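Long-range contact in glucanase (Klebsiella pneumoniae, PDB 5GY3), which probably hydrolyses internal beta-1,4-glucosidic linkages in cellulose and related beta-glucans, as a family 8 glycosyl hydrolase: residues Met36-Asp49 against Trp94-Tyr108. Sequence-based numbering, arbitrary orientation.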
loop_
_atom_site.group_PDB
_atom_site.type_symbol
_atom_site.label_atom_id
_atom_site.label_comp_id
_atom_site.label_asym_id
_atom_site.label_seq_id
_atom_site.Cartn_x
_atom_site.Cartn_y
_atom_site.Cartn_z
ATOM N N MET A 36 -9.767 4.739 -5.444
ATOM C CA MET A 36 -10.937 4.991 -4.602
ATOM C C MET A 36 -10.613 5.970 -3.478
ATOM O O MET A 36 -11.419 6.854 -3.168
ATOM C CB MET A 36 -11.477 3.681 -4.034
ATOM C CG MET A 36 -12.207 2.828 -5.055
ATOM S SD MET A 36 -12.552 1.144 -4.511
ATOM C CE MET A 36 -13.684 1.411 -3.139
ATOM N N LEU A 37 -9.441 5.827 -2.850
ATOM C CA LEU A 37 -9.007 6.798 -1.844
ATOM C C LEU A 37 -8.923 8.198 -2.435
ATOM O O LEU A 37 -9.390 9.173 -1.831
ATOM C CB LEU A 37 -7.642 6.401 -1.269
ATOM C CG LEU A 37 -7.584 5.268 -0.252
ATOM C CD1 LEU A 37 -6.121 4.846 -0.015
ATOM C CD2 LEU A 37 -8.229 5.709 1.056
ATOM N N LEU A 38 -8.302 8.317 -3.608
ATOM C CA LEU A 38 -8.147 9.629 -4.226
ATOM C C LEU A 38 -9.484 10.190 -4.705
ATOM O O LEU A 38 -9.674 11.412 -4.706
ATOM C CB LEU A 38 -7.135 9.547 -5.374
ATOM C CG LEU A 38 -5.689 9.188 -4.979
ATOM C CD1 LEU A 38 -4.818 9.031 -6.210
ATOM C CD2 LEU A 38 -5.087 10.224 -4.043
ATOM N N ALA A 39 -10.420 9.326 -5.103
ATOM C CA ALA A 39 -11.744 9.821 -5.479
ATOM C C ALA A 39 -12.455 10.448 -4.284
ATOM O O ALA A 39 -13.084 11.503 -4.416
ATOM C CB ALA A 39 -12.581 8.696 -6.085
ATOM N N VAL A 40 -12.347 9.833 -3.102
ATOM C CA VAL A 40 -12.918 10.446 -1.899
ATOM C C VAL A 40 -12.245 11.782 -1.619
ATOM O O VAL A 40 -12.909 12.794 -1.347
ATOM C CB VAL A 40 -12.778 9.506 -0.687
ATOM C CG1 VAL A 40 -13.334 10.190 0.562
ATOM C CG2 VAL A 40 -13.462 8.180 -0.943
ATOM N N ALA A 41 -10.910 11.800 -1.684
ATOM C CA ALA A 41 -10.150 13.007 -1.374
ATOM C C ALA A 41 -10.497 14.158 -2.308
ATOM O O ALA A 41 -10.433 15.327 -1.912
ATOM C CB ALA A 41 -8.658 12.704 -1.440
ATOM N N ASN A 42 -10.858 13.856 -3.547
ATOM C CA ASN A 42 -11.213 14.891 -4.505
ATOM C C ASN A 42 -12.714 15.125 -4.562
ATOM O O ASN A 42 -13.181 15.890 -5.405
ATOM C CB ASN A 42 -10.654 14.542 -5.881
ATOM C CG ASN A 42 -9.157 14.777 -5.960
ATOM O OD1 ASN A 42 -8.710 15.891 -6.215
ATOM N ND2 ASN A 42 -8.377 13.734 -5.704
ATOM N N ASN A 43 -13.468 14.500 -3.656
ATOM C CA ASN A 43 -14.918 14.658 -3.567
ATOM C C ASN A 43 -15.584 14.329 -4.905
ATOM O O ASN A 43 -16.393 15.092 -5.439
ATOM C CB ASN A 43 -15.273 16.065 -3.079
ATOM C CG ASN A 43 -16.712 16.176 -2.602
ATOM O OD1 ASN A 43 -17.447 15.190 -2.569
ATOM N ND2 ASN A 43 -17.119 17.387 -2.230
ATOM N N ASP A 44 -15.227 13.167 -5.452
ATOM C CA ASP A 44 -15.665 12.726 -6.775
ATOM C C ASP A 44 -16.471 11.443 -6.614
ATOM O O ASP A 44 -15.991 10.341 -6.891
ATOM C CB ASP A 44 -14.446 12.533 -7.713
ATOM C CG ASP A 44 -14.846 12.324 -9.169
ATOM O OD1 ASP A 44 -16.031 12.062 -9.459
ATOM O OD2 ASP A 44 -13.954 12.403 -10.035
ATOM N N ARG A 45 -17.724 11.590 -6.181
ATOM C CA ARG A 45 -18.536 10.412 -5.926
ATOM C C ARG A 45 -18.853 9.611 -7.187
ATOM O O ARG A 45 -18.861 8.371 -7.128
ATOM C CB ARG A 45 -19.826 10.807 -5.203
ATOM C CG ARG A 45 -20.494 9.605 -4.586
ATOM C CD ARG A 45 -21.608 10.005 -3.671
ATOM N NE ARG A 45 -22.208 8.827 -3.055
ATOM C CZ ARG A 45 -23.281 8.869 -2.274
ATOM N NH1 ARG A 45 -23.871 10.031 -2.035
ATOM N NH2 ARG A 45 -23.769 7.750 -1.751
ATOM N N PRO A 46 -19.141 10.244 -8.336
ATOM C CA PRO A 46 -19.341 9.428 -9.550
ATOM C C PRO A 46 -18.158 8.519 -9.854
ATOM O O PRO A 46 -18.357 7.324 -10.120
ATOM C CB PRO A 46 -19.568 10.483 -10.643
ATOM C CG PRO A 46 -20.173 11.620 -9.909
ATOM C CD PRO A 46 -19.445 11.666 -8.594
ATOM N N ALA A 47 -16.932 9.049 -9.790
ATOM C CA ALA A 47 -15.754 8.228 -10.053
ATOM C C ALA A 47 -15.602 7.145 -8.997
ATOM O O ALA A 47 -15.304 5.990 -9.323
ATOM C CB ALA A 47 -14.496 9.097 -10.102
ATOM N N PHE A 48 -15.803 7.500 -7.722
ATOM C CA PHE A 48 -15.726 6.499 -6.661
ATOM C C PHE A 48 -16.688 5.345 -6.920
ATOM O O PHE A 48 -16.313 4.173 -6.808
ATOM C CB PHE A 48 -16.012 7.131 -5.298
ATOM C CG PHE A 48 -15.869 6.156 -4.157
ATOM C CD1 PHE A 48 -16.921 5.334 -3.793
ATOM C CD2 PHE A 48 -14.675 6.052 -3.465
ATOM C CE1 PHE A 48 -16.788 4.411 -2.768
ATOM C CE2 PHE A 48 -14.537 5.133 -2.437
ATOM C CZ PHE A 48 -15.596 4.313 -2.093
ATOM N N ASP A 49 -17.947 5.658 -7.245
ATOM C CA ASP A 49 -18.923 4.593 -7.453
ATOM C C ASP A 49 -18.574 3.745 -8.676
ATOM O O ASP A 49 -18.800 2.528 -8.668
ATOM C CB ASP A 49 -20.335 5.184 -7.568
ATOM C CG ASP A 49 -20.920 5.606 -6.210
ATOM O OD1 ASP A 49 -20.486 5.077 -5.166
ATOM O OD2 ASP A 49 -21.834 6.457 -6.180
ATOM N N TRP A 94 -10.537 0.677 3.311
ATOM C CA TRP A 94 -10.247 1.984 3.893
ATOM C C TRP A 94 -10.923 3.091 3.099
ATOM O O TRP A 94 -11.533 4.000 3.678
ATOM C CB TRP A 94 -8.728 2.183 3.927
ATOM C CG TRP A 94 -8.256 3.383 4.661
ATOM C CD1 TRP A 94 -8.910 4.070 5.654
ATOM C CD2 TRP A 94 -7.003 4.036 4.478
ATOM N NE1 TRP A 94 -8.129 5.114 6.096
ATOM C CE2 TRP A 94 -6.952 5.111 5.391
ATOM C CE3 TRP A 94 -5.909 3.814 3.630
ATOM C CZ2 TRP A 94 -5.860 5.972 5.465
ATOM C CZ3 TRP A 94 -4.815 4.664 3.722
ATOM C CH2 TRP A 94 -4.797 5.721 4.639
ATOM N N ALA A 95 -10.844 3.019 1.766
ATOM C CA ALA A 95 -11.519 4.006 0.932
ATOM C C ALA A 95 -13.027 4.016 1.187
ATOM O O ALA A 95 -13.649 5.089 1.231
ATOM C CB ALA A 95 -11.216 3.730 -0.540
ATOM N N LEU A 96 -13.627 2.832 1.356
ATOM C CA LEU A 96 -15.062 2.747 1.637
ATOM C C LEU A 96 -15.409 3.392 2.970
ATOM O O LEU A 96 -16.414 4.105 3.079
ATOM C CB LEU A 96 -15.515 1.285 1.623
ATOM C CG LEU A 96 -15.637 0.724 0.202
ATOM C CD1 LEU A 96 -15.591 -0.807 0.179
ATOM C CD2 LEU A 96 -16.922 1.255 -0.459
ATOM N N LEU A 97 -14.598 3.147 4.000
ATOM C CA LEU A 97 -14.815 3.813 5.280
ATOM C C LEU A 97 -14.771 5.331 5.118
ATOM O O LEU A 97 -15.635 6.058 5.632
ATOM C CB LEU A 97 -13.767 3.327 6.278
ATOM C CG LEU A 97 -14.128 3.318 7.749
ATOM C CD1 LEU A 97 -15.433 2.537 7.906
ATOM C CD2 LEU A 97 -12.998 2.648 8.516
ATOM N N ARG A 98 -13.784 5.830 4.373
ATOM C CA ARG A 98 -13.670 7.269 4.175
ATOM C C ARG A 98 -14.806 7.810 3.313
ATOM O O ARG A 98 -15.241 8.954 3.505
ATOM C CB ARG A 98 -12.298 7.590 3.580
ATOM C CG ARG A 98 -11.177 7.403 4.619
ATOM C CD ARG A 98 -9.799 7.135 4.002
ATOM N NE ARG A 98 -9.160 8.317 3.428
ATOM C CZ ARG A 98 -8.278 9.094 4.061
ATOM N NH1 ARG A 98 -7.926 8.843 5.312
ATOM N NH2 ARG A 98 -7.731 10.128 3.433
ATOM N N ALA A 99 -15.321 6.998 2.393
ATOM C CA ALA A 99 -16.456 7.419 1.580
ATOM C C ALA A 99 -17.707 7.624 2.428
ATOM O O ALA A 99 -18.498 8.539 2.169
ATOM C CB ALA A 99 -16.720 6.388 0.485
ATOM N N GLN A 100 -17.919 6.768 3.433
ATOM C CA GLN A 100 -19.065 6.961 4.318
ATOM C C GLN A 100 -19.007 8.324 4.986
ATOM O O GLN A 100 -20.024 9.019 5.094
ATOM C CB GLN A 100 -19.116 5.867 5.385
ATOM C CG GLN A 100 -20.278 6.050 6.375
ATOM C CD GLN A 100 -19.928 6.962 7.533
ATOM O OE1 GLN A 100 -18.831 6.883 8.082
ATOM N NE2 GLN A 100 -20.855 7.846 7.898
ATOM N N LYS A 101 -17.830 8.704 5.477
ATOM C CA LYS A 101 -17.703 9.986 6.158
ATOM C C LYS A 101 -17.890 11.137 5.187
ATOM O O LYS A 101 -18.578 12.115 5.497
ATOM C CB LYS A 101 -16.345 10.084 6.846
ATOM C CG LYS A 101 -16.193 9.141 8.019
ATOM C CD LYS A 101 -14.753 9.086 8.498
ATOM C CE LYS A 101 -14.696 8.640 9.949
ATOM N NZ LYS A 101 -15.717 7.595 10.223
ATOM N N GLN A 102 -17.295 11.026 4.000
ATOM C CA GLN A 102 -17.342 12.116 3.034
ATOM C C GLN A 102 -18.767 12.389 2.573
ATOM O O GLN A 102 -19.206 13.543 2.529
ATOM C CB GLN A 102 -16.443 11.782 1.846
ATOM C CG GLN A 102 -16.492 12.805 0.735
ATOM C CD GLN A 102 -15.825 14.110 1.118
ATOM O OE1 GLN A 102 -14.857 14.128 1.882
ATOM N NE2 GLN A 102 -16.349 15.212 0.606
ATOM N N TRP A 103 -19.507 11.339 2.218
ATOM C CA TRP A 103 -20.818 11.501 1.605
ATOM C C TRP A 103 -21.969 11.105 2.520
ATOM O O TRP A 103 -23.126 11.150 2.084
ATOM C CB TRP A 103 -20.888 10.712 0.286
ATOM C CG TRP A 103 -19.894 11.247 -0.697
ATOM C CD1 TRP A 103 -19.810 12.536 -1.155
ATOM C CD2 TRP A 103 -18.814 10.531 -1.322
ATOM N NE1 TRP A 103 -18.753 12.660 -2.030
ATOM C CE2 TRP A 103 -18.126 11.445 -2.146
ATOM C CE3 TRP A 103 -18.375 9.202 -1.274
ATOM C CZ2 TRP A 103 -17.008 11.080 -2.904
ATOM C CZ3 TRP A 103 -17.258 8.838 -2.040
ATOM C CH2 TRP A 103 -16.599 9.774 -2.845
ATOM N N GLN A 104 -21.680 10.734 3.770
ATOM C CA GLN A 104 -22.695 10.471 4.791
ATOM C C GLN A 104 -23.665 9.382 4.338
ATOM O O GLN A 104 -24.885 9.548 4.362
ATOM C CB GLN A 104 -23.427 11.764 5.162
ATOM C CG GLN A 104 -22.516 12.772 5.829
ATOM C CD GLN A 104 -22.091 12.315 7.202
ATOM O OE1 GLN A 104 -22.930 12.084 8.073
ATOM N NE2 GLN A 104 -20.787 12.144 7.398
ATOM N N ASP A 105 -23.103 8.248 3.925
ATOM C CA ASP A 105 -23.878 7.116 3.434
ATOM C C ASP A 105 -23.347 5.853 4.096
ATOM O O ASP A 105 -22.256 5.385 3.750
ATOM C CB ASP A 105 -23.785 7.007 1.913
ATOM C CG ASP A 105 -24.777 6.019 1.335
ATOM O OD1 ASP A 105 -25.172 5.059 2.034
ATOM O OD2 ASP A 105 -25.161 6.208 0.168
ATOM N N LYS A 106 -24.135 5.293 5.024
ATOM C CA LYS A 106 -23.713 4.126 5.796
ATOM C C LYS A 106 -23.471 2.892 4.937
ATOM O O LYS A 106 -22.782 1.970 5.393
ATOM C CB LYS A 106 -24.758 3.792 6.862
ATOM C CG LYS A 106 -26.068 3.253 6.281
ATOM C CD LYS A 106 -27.054 2.890 7.390
ATOM C CE LYS A 106 -28.431 2.588 6.812
ATOM N NZ LYS A 106 -28.342 1.669 5.634
ATOM N N ARG A 107 -24.014 2.841 3.720
ATOM C CA ARG A 107 -23.807 1.668 2.873
ATOM C C ARG A 107 -22.326 1.458 2.554
ATOM O O ARG A 107 -21.862 0.311 2.483
ATOM C CB ARG A 107 -24.649 1.800 1.600
ATOM C CG ARG A 107 -26.165 1.766 1.900
ATOM C CD ARG A 107 -27.038 2.095 0.682
ATOM N NE ARG A 107 -26.764 3.427 0.141
ATOM C CZ ARG A 107 -27.281 3.898 -0.991
ATOM N NH1 ARG A 107 -28.115 3.153 -1.708
ATOM N NH2 ARG A 107 -26.960 5.116 -1.411
ATOM N N TYR A 108 -21.560 2.540 2.410
ATOM C CA TYR A 108 -20.122 2.381 2.192
ATOM C C TYR A 108 -19.440 1.773 3.412
ATOM O O TYR A 108 -18.510 0.967 3.275
ATOM C CB TYR A 108 -19.471 3.720 1.866
ATOM C CG TYR A 108 -19.922 4.364 0.575
ATOM C CD1 TYR A 108 -19.819 3.692 -0.633
ATOM C CD2 TYR A 108 -20.421 5.661 0.569
ATOM C CE1 TYR A 108 -20.214 4.291 -1.825
ATOM C CE2 TYR A 108 -20.817 6.271 -0.616
ATOM C CZ TYR A 108 -20.713 5.585 -1.808
ATOM O OH TYR A 108 -21.104 6.189 -2.991
HETATM O O HOH W 1 -9.397 9.623 0.988
HETATM O O HOH W 2 -12.730 15.413 0.181
#
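Two helical hairpins of the (alpha/alpha)6 barrel of family 8 glycosidases pack side by side here, the turn of helices 29-41 and 45-59 meeting that of helices 86-103 and 106-123. The axes of segments 36-41 and 94-103 run nearly parallel, at 16°, and come within 8.7 Å, a closeness that the small side chains of Ala95 and Ala99 permit: Met36 CB lies 3.5 Å from Ala95 CB, and Val40 fits as a knob among Arg98, Ala99, Gln102 and Trp103. Phe48 is a second knob; Ala99 CB covers one face of its ring, while the ring's own edge points into the face of Tyr108, planes 83° apart. At the turns, Trp103 lies against the Schellman motif that closes helix 29-41. Trp103 NE1 donates to Asn43 OD1 over 2.9 Å, nearly in line with that amide C=O. Arg45, its CG anti to the backbone N (chi1 -164°) and its chain extended, runs across the indole, placing CD 3.8 Å from the centroid of the five-membered ring. Beyond it, Arg45 NH2 forms a salt bridge with Asp105 OD2, and Arg107 also grips that carboxylate side-on. Arg45 NE donates to Tyr108 OH over 2.9 Å, the hydroxyl lying in the guanidinium plane and itself donating to the syn lone pair of Asp49 OD1 at 2.5 Å.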